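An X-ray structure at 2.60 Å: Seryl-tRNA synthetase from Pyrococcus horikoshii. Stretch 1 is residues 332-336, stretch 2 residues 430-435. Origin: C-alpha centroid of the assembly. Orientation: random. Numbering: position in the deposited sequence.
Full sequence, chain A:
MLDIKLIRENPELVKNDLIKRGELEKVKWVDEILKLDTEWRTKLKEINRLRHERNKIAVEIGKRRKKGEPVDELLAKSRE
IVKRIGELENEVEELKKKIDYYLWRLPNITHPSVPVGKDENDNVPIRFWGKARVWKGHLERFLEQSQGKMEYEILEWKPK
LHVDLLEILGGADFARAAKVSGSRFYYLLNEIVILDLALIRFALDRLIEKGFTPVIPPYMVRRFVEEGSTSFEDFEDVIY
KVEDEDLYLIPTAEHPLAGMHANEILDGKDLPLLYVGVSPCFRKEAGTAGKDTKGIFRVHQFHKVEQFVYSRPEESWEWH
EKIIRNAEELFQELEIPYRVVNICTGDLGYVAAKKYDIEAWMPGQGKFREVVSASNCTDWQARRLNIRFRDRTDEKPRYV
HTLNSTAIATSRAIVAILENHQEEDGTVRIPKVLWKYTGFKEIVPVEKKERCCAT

Stretch 1 (332-336) QELEI
Stretch 2 430-435: IPKVLW

How do the two backbones run where they meet? Gln332 and Glu333 are the last helical residues of stretch 1, with phi/psi of -69/-44° and -63/-34°. Leu334 follows at -75/-2°, and Glu335 swings to a positive phi, 56/50°, closing the helix in a Schellman motif in which Glu335 N donates to Gln332 O at 2.8 Å. Ile336 then leaves extended at -115/110°. Stretch 2 enters extended, with Ile430 at -103/134° and Pro431 at -46/132°, and turns to helical angles at Lys432 (-48/-40°), Val433 (-55/-29°) and Leu434 (-90/-12°), before Trp435 at -51/-37°. Leu434 N reaches Pro431 O at 2.9 Å and Trp435 N reaches Lys432 O at 3.0 Å. In register, Leu334 CA lies 5.4 Å from Pro431 CA and Glu333 CA 6.4 Å from Val433 CA, so the numbering runs in opposite senses across the contact.

What holds the stretches together, if no hydrogen bond crosses between them? Packing does, burying 314 Å² over both sides. Pro431 points its CB toward stretch 1, and its ring, C-gamma exo, sets CG 3.2 Å from Leu334 O. Proline suits this place because its compact ring offers carbon to the helix end. Val433, also directed toward stretch 1 with chi1 at -160° (t), brings CG2 to 3.0 Å from Glu333 O, a tight approach, and to 3.6 Å from Glu333 CB.

How does Leu334 reach the other stretch? Its CB points sideways, but chi1 of -107° and chi2 of 17°, both between wells, carry the end of the side chain nearer. There CD1 packs 3.6 Å from Leu434 CD1 and 4.3 Å from Pro431 CB. Leu434 answers with chi1 m and chi2 t; its CB also points sideways while its end comes nearer. All three residues are buried, as befits their apolar side chains.

What do the charged residues contribute to the contact? Glu333 (m, t, chi3 -105°) touches Val433 through its backbone and CB, while both carboxylate oxygens are hydrogen-bonded elsewhere in the structure. Glu335 points toward stretch 2 in m, t with chi3 -149°, placing OE1 3.9 Å from Lys432 N and 4.0 Å from Pro431 CA. Lys432 (m, t, t, m) is exposed, and its CG lies 4.2 Å from Glu335 OE1. Within stretch 2, Trp435 (chi1 -65°, chi2 -3°) donates from NE1 to Ile430 O at 2.7 Å, tying the two ends of the turn together.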

# COMPACT_ATOMS: atom_id res chain seq x y z
N GLN A 332 11.55 22.17 -13.82
CA GLN A 332 11.66 23.50 -14.40
C GLN A 332 10.24 24.06 -14.60
O GLN A 332 9.98 25.22 -14.26
CB GLN A 332 12.42 23.46 -15.72
CG GLN A 332 13.88 23.10 -15.54
CD GLN A 332 14.61 22.94 -16.85
OE1 GLN A 332 15.76 22.51 -16.87
NE2 GLN A 332 13.95 23.27 -17.93
N GLU A 333 9.31 23.25 -15.11
CA GLU A 333 7.94 23.74 -15.28
C GLU A 333 7.33 24.08 -13.90
O GLU A 333 6.53 25.02 -13.77
CB GLU A 333 7.08 22.71 -16.01
CG GLU A 333 7.60 22.38 -17.42
CD GLU A 333 6.52 21.91 -18.40
OE1 GLU A 333 6.44 20.69 -18.69
OE2 GLU A 333 5.75 22.77 -18.87
N LEU A 334 7.71 23.31 -12.89
CA LEU A 334 7.25 23.51 -11.53
C LEU A 334 7.97 24.72 -10.92
O LEU A 334 7.72 25.10 -9.77
CB LEU A 334 7.54 22.25 -10.71
CG LEU A 334 6.38 21.34 -10.32
CD1 LEU A 334 5.18 21.65 -11.15
CD2 LEU A 334 6.77 19.90 -10.44
N GLU A 335 8.86 25.32 -11.71
CA GLU A 335 9.64 26.49 -11.31
C GLU A 335 10.41 26.23 -10.01
O GLU A 335 10.36 27.02 -9.06
CB GLU A 335 8.71 27.70 -11.12
CG GLU A 335 7.82 28.05 -12.31
CD GLU A 335 6.81 29.15 -12.00
OE1 GLU A 335 5.70 29.16 -12.59
OE2 GLU A 335 7.12 30.02 -11.15
N ILE A 336 11.13 25.11 -9.98
CA ILE A 336 11.91 24.77 -8.80
C ILE A 336 13.40 24.77 -9.10
O ILE A 336 13.91 23.91 -9.82
CB ILE A 336 11.52 23.37 -8.23
CG1 ILE A 336 10.02 23.34 -7.88
CG2 ILE A 336 12.33 23.09 -6.96
CD1 ILE A 336 9.61 24.29 -6.74
N ILE A 430 1.01 28.33 -6.38
CA ILE A 430 1.28 27.09 -7.07
C ILE A 430 1.62 27.38 -8.53
O ILE A 430 0.97 28.19 -9.17
CB ILE A 430 0.09 26.04 -6.88
CG1 ILE A 430 -0.66 25.83 -8.17
CG2 ILE A 430 -0.84 26.46 -5.77
CD1 ILE A 430 -0.05 24.73 -8.96
N PRO A 431 2.68 26.75 -9.05
CA PRO A 431 3.17 26.91 -10.43
C PRO A 431 2.05 26.84 -11.46
O PRO A 431 1.23 25.92 -11.43
CB PRO A 431 4.14 25.74 -10.60
CG PRO A 431 4.62 25.48 -9.20
CD PRO A 431 3.40 25.67 -8.35
N LYS A 432 2.03 27.80 -12.39
CA LYS A 432 1.00 27.87 -13.44
C LYS A 432 0.74 26.53 -14.16
O LYS A 432 -0.40 26.19 -14.45
CB LYS A 432 1.37 28.97 -14.46
CG LYS A 432 1.79 30.30 -13.78
CD LYS A 432 2.46 31.31 -14.74
CE LYS A 432 3.17 32.46 -13.99
NZ LYS A 432 2.26 33.43 -13.31
N VAL A 433 1.79 25.77 -14.43
CA VAL A 433 1.63 24.51 -15.12
C VAL A 433 0.65 23.57 -14.44
O VAL A 433 0.03 22.74 -15.11
CB VAL A 433 2.97 23.75 -15.22
CG1 VAL A 433 2.89 22.72 -16.34
CG2 VAL A 433 4.10 24.73 -15.45
N LEU A 434 0.50 23.68 -13.11
CA LEU A 434 -0.41 22.80 -12.37
C LEU A 434 -1.84 23.32 -12.23
O LEU A 434 -2.73 22.57 -11.84
CB LEU A 434 0.14 22.48 -10.97
CG LEU A 434 1.51 21.81 -10.88
CD1 LEU A 434 1.99 21.75 -9.46
CD2 LEU A 434 1.43 20.42 -11.49
N TRP A 435 -2.07 24.59 -12.55
CA TRP A 435 -3.41 25.18 -12.43
C TRP A 435 -4.52 24.36 -13.12
O TRP A 435 -5.64 24.28 -12.61
CB TRP A 435 -3.42 26.61 -13.00
CG TRP A 435 -2.58 27.61 -12.27
CD1 TRP A 435 -1.86 27.41 -11.12
CD2 TRP A 435 -2.38 28.98 -12.63
NE1 TRP A 435 -1.22 28.57 -10.75
CE2 TRP A 435 -1.53 29.55 -11.66
CE3 TRP A 435 -2.84 29.78 -13.68
CZ2 TRP A 435 -1.13 30.89 -11.71
CZ3 TRP A 435 -2.44 31.10 -13.74
CH2 TRP A 435 -1.59 31.65 -12.75